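Long-range contact in putative peptidase M23 (Pseudomonas aeruginosa PAO1, PDB 2HSI), which binds zinc and is probably a metalloendopeptidase of the M23 family, though its function has not been established: residues A[149-154]-A[195-200]. Numbering follows the deposited sequence.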
ATOM      1  N   PRO A 149      -9.202   6.532   3.553  1.00 23.73           N
ATOM      2  CA  PRO A 149      -9.162   5.176   4.067  1.00 16.28           C
ATOM      3  C   PRO A 149     -10.041   4.964   5.299  1.00 26.16           C
ATOM      4  O   PRO A 149     -10.129   5.836   6.191  1.00 20.63           O
ATOM      5  CB  PRO A 149      -7.693   4.987   4.431  1.00 18.10           C
ATOM      6  CG  PRO A 149      -6.983   5.848   3.452  1.00 21.20           C
ATOM      7  CD  PRO A 149      -7.844   7.076   3.398  1.00 23.68           C
ATOM      8  N   SER A 150     -10.687   3.806   5.326  1.00 21.12           N
ATOM      9  CA  SER A 150     -11.561   3.416   6.440  1.00 25.44           C
ATOM     10  C   SER A 150     -10.775   3.260   7.740  1.00 25.49           C
ATOM     11  O   SER A 150     -11.253   3.628   8.813  1.00 31.74           O
ATOM     12  CB  SER A 150     -12.318   2.123   6.105  1.00 21.60           C
ATOM     13  OG  SER A 150     -11.494   0.962   6.239  1.00 22.24           O
ATOM     14  N   ASN A 151      -9.564   2.723   7.624  1.00 25.14           N
ATOM     15  CA  ASN A 151      -8.653   2.550   8.754  1.00 29.20           C
ATOM     16  C   ASN A 151      -7.222   2.566   8.267  1.00 27.89           C
ATOM     17  O   ASN A 151      -6.919   2.021   7.194  1.00 28.58           O
ATOM     18  CB  ASN A 151      -8.938   1.242   9.514  1.00 31.63           C
ATOM     19  CG  ASN A 151      -9.123   0.043   8.592  1.00 25.68           C
ATOM     20  OD1 ASN A 151     -10.026   0.023   7.752  1.00 29.67           O
ATOM     21  ND2 ASN A 151      -8.297  -0.972   8.765  1.00 20.94           N
ATOM     22  N   LEU A 152      -6.342   3.200   9.038  1.00 27.52           N
ATOM     23  CA  LEU A 152      -4.932   3.259   8.667  1.00 25.85           C
ATOM     24  C   LEU A 152      -4.157   2.132   9.313  1.00 21.92           C
ATOM     25  O   LEU A 152      -3.186   1.639   8.740  1.00 26.38           O
ATOM     26  CB  LEU A 152      -4.311   4.613   9.015  1.00 25.69           C
ATOM     27  CG  LEU A 152      -4.863   5.886   8.369  1.00 28.63           C
ATOM     28  CD1 LEU A 152      -4.053   7.084   8.869  1.00 29.36           C
ATOM     29  CD2 LEU A 152      -4.852   5.823   6.850  1.00 22.02           C
ATOM     30  N   MET A 153      -4.585   1.725  10.506  1.00 20.76           N
ATOM     31  CA  MET A 153      -4.095   0.485  11.092  1.00 24.27           C
ATOM     32  C   MET A 153      -4.855  -0.650  10.429  1.00 22.64           C
ATOM     33  O   MET A 153      -6.090  -0.723  10.516  1.00 29.20           O
ATOM     34  CB  MET A 153      -4.271   0.442  12.611  1.00 25.22           C
ATOM     35  CG  MET A 153      -3.628  -0.795  13.246  1.00 37.75           C
ATOM     36  SD  MET A 153      -3.700  -0.902  15.049  1.00 48.62           S
ATOM     37  CE  MET A 153      -2.599  -2.292  15.344  1.00 42.70           C
ATOM     38  N   LEU A 154      -4.111  -1.528   9.770  1.00 23.13           N
ATOM     39  CA  LEU A 154      -4.689  -2.569   8.924  1.00 21.92           C
ATOM     40  C   LEU A 154      -4.803  -3.898   9.646  1.00 30.74           C
ATOM     41  O   LEU A 154      -3.983  -4.217  10.512  1.00 22.32           O
ATOM     42  CB  LEU A 154      -3.834  -2.742   7.663  1.00 21.69           C
ATOM     43  CG  LEU A 154      -3.663  -1.529   6.751  1.00 22.13           C
ATOM     44  CD1 LEU A 154      -2.799  -1.867   5.542  1.00 17.64           C
ATOM     45  CD2 LEU A 154      -5.013  -0.990   6.321  1.00 17.50           C
ATOM     46  N   ALA A 195      -9.827  -8.337   3.121  1.00 20.65           N
ATOM     47  CA  ALA A 195      -9.430  -6.933   2.924  1.00 17.97           C
ATOM     48  C   ALA A 195      -8.940  -6.329   4.240  1.00 15.07           C
ATOM     49  O   ALA A 195      -9.667  -6.341   5.238  1.00 18.43           O
ATOM     50  CB  ALA A 195     -10.583  -6.127   2.369  1.00 20.83           C
ATOM     51  N   PRO A 196      -7.687  -5.838   4.261  1.00 18.54           N
ATOM     52  CA  PRO A 196      -7.093  -5.213   5.460  1.00 16.26           C
ATOM     53  C   PRO A 196      -7.787  -3.912   5.884  1.00 20.60           C
ATOM     54  O   PRO A 196      -7.738  -3.546   7.067  1.00 19.82           O
ATOM     55  CB  PRO A 196      -5.646  -4.917   5.021  1.00 25.17           C
ATOM     56  CG  PRO A 196      -5.391  -5.817   3.859  1.00 23.25           C
ATOM     57  CD  PRO A 196      -6.720  -5.894   3.147  1.00 22.19           C
ATOM     58  N   ALA A 197      -8.389  -3.227   4.909  1.00 19.57           N
ATOM     59  CA  ALA A 197      -9.250  -2.054   5.099  1.00 19.78           C
ATOM     60  C   ALA A 197     -10.270  -2.086   3.982  1.00 15.42           C
ATOM     61  O   ALA A 197     -10.103  -2.845   3.022  1.00 18.95           O
ATOM     62  CB  ALA A 197      -8.433  -0.757   5.003  1.00 21.19           C
ATOM     63  N   ALA A 198     -11.294  -1.235   4.058  1.00 18.74           N
ATOM     64  CA  ALA A 198     -12.272  -1.133   2.962  1.00 15.72           C
ATOM     65  C   ALA A 198     -11.606  -0.580   1.710  1.00 19.55           C
ATOM     66  O   ALA A 198     -10.571   0.078   1.784  1.00 16.09           O
ATOM     67  CB  ALA A 198     -13.460  -0.265   3.355  1.00 13.87           C
ATOM     68  N   GLY A 199     -12.187  -0.859   0.554  1.00 19.58           N
ATOM     69  CA  GLY A 199     -11.625  -0.347  -0.692  1.00 15.90           C
ATOM     70  C   GLY A 199     -12.309  -0.847  -1.934  1.00 17.55           C
ATOM     71  O   GLY A 199     -13.201  -1.693  -1.865  1.00 18.57           O
ATOM     72  N   LYS A 200     -11.884  -0.313  -3.076  1.00 14.90           N
ATOM     73  CA  LYS A 200     -12.431  -0.708  -4.360  1.00 15.21           C
ATOM     74  C   LYS A 200     -11.398  -1.569  -5.099  1.00 19.77           C
ATOM     75  O   LYS A 200     -10.207  -1.237  -5.116  1.00 17.28           O
ATOM     76  CB  LYS A 200     -12.803   0.542  -5.174  1.00 16.51           C
ATOM     77  CG  LYS A 200     -13.448   0.250  -6.528  1.00 15.20           C
ATOM     78  CD  LYS A 200     -13.719   1.536  -7.310  1.00 20.47           C
ATOM     79  CE  LYS A 200     -14.805   2.373  -6.652  1.00 33.33           C
ATOM     80  NZ  LYS A 200     -15.446   3.305  -7.612  1.00 44.16           N
TER
HETATM   81  O   HOH W   1     -10.753   2.647   2.640  1.00 19.36           O
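The carboxamide of N151 meets P196 and A197 with both of its branches. ND2 donates to P196 O at 3.1 Å; the approach lies in the carbonyl plane, on a lone pair. Its second acceptor is M153 O, 2.8 Å from ND2 and on a nearly straight line (171°), although here the donor is tilted from the carbonyl plane. Both oxygens lie close to the plane of the N151 amide, the arrangement expected when two acceptors fix the rotation of the group. A197 CB, whose bond from CA points toward 149-154, comes up to the other branch, N151 OD1, at 3.3 Å.

One residue earlier, S150 OG accepts a hydrogen bond from A198 N at 3.1 Å and 165°. This placement follows from chi1 of 77°, which sets OG between the backbone N and the carbonyl carbon. The modelled separation of S150 OG and N151 OD1 is too short to be trusted in detail. A water joins S150 N to A198 O, so the main chain of A198 is held at both its N-H and its carbonyl.

On the buried side the contact turns apolar. L154 CD2 packs on A197 CB at 3.7 Å, and L154 CB faces P196 CB at 3.9 Å.

The P196 side chain is about 12 Å from that of the zinc ligand H261, near the metal site but not part of it. The contact ties the loop following helix 127-141 to the turn leading into strand 199-207; H218 ND1, from strand 213-219, is also hydrogen-bonded to A198 O. L154 and P196 both rest on W262 of strand 260-266; L154 also touches F222, and P196 F226, of strand 222-229.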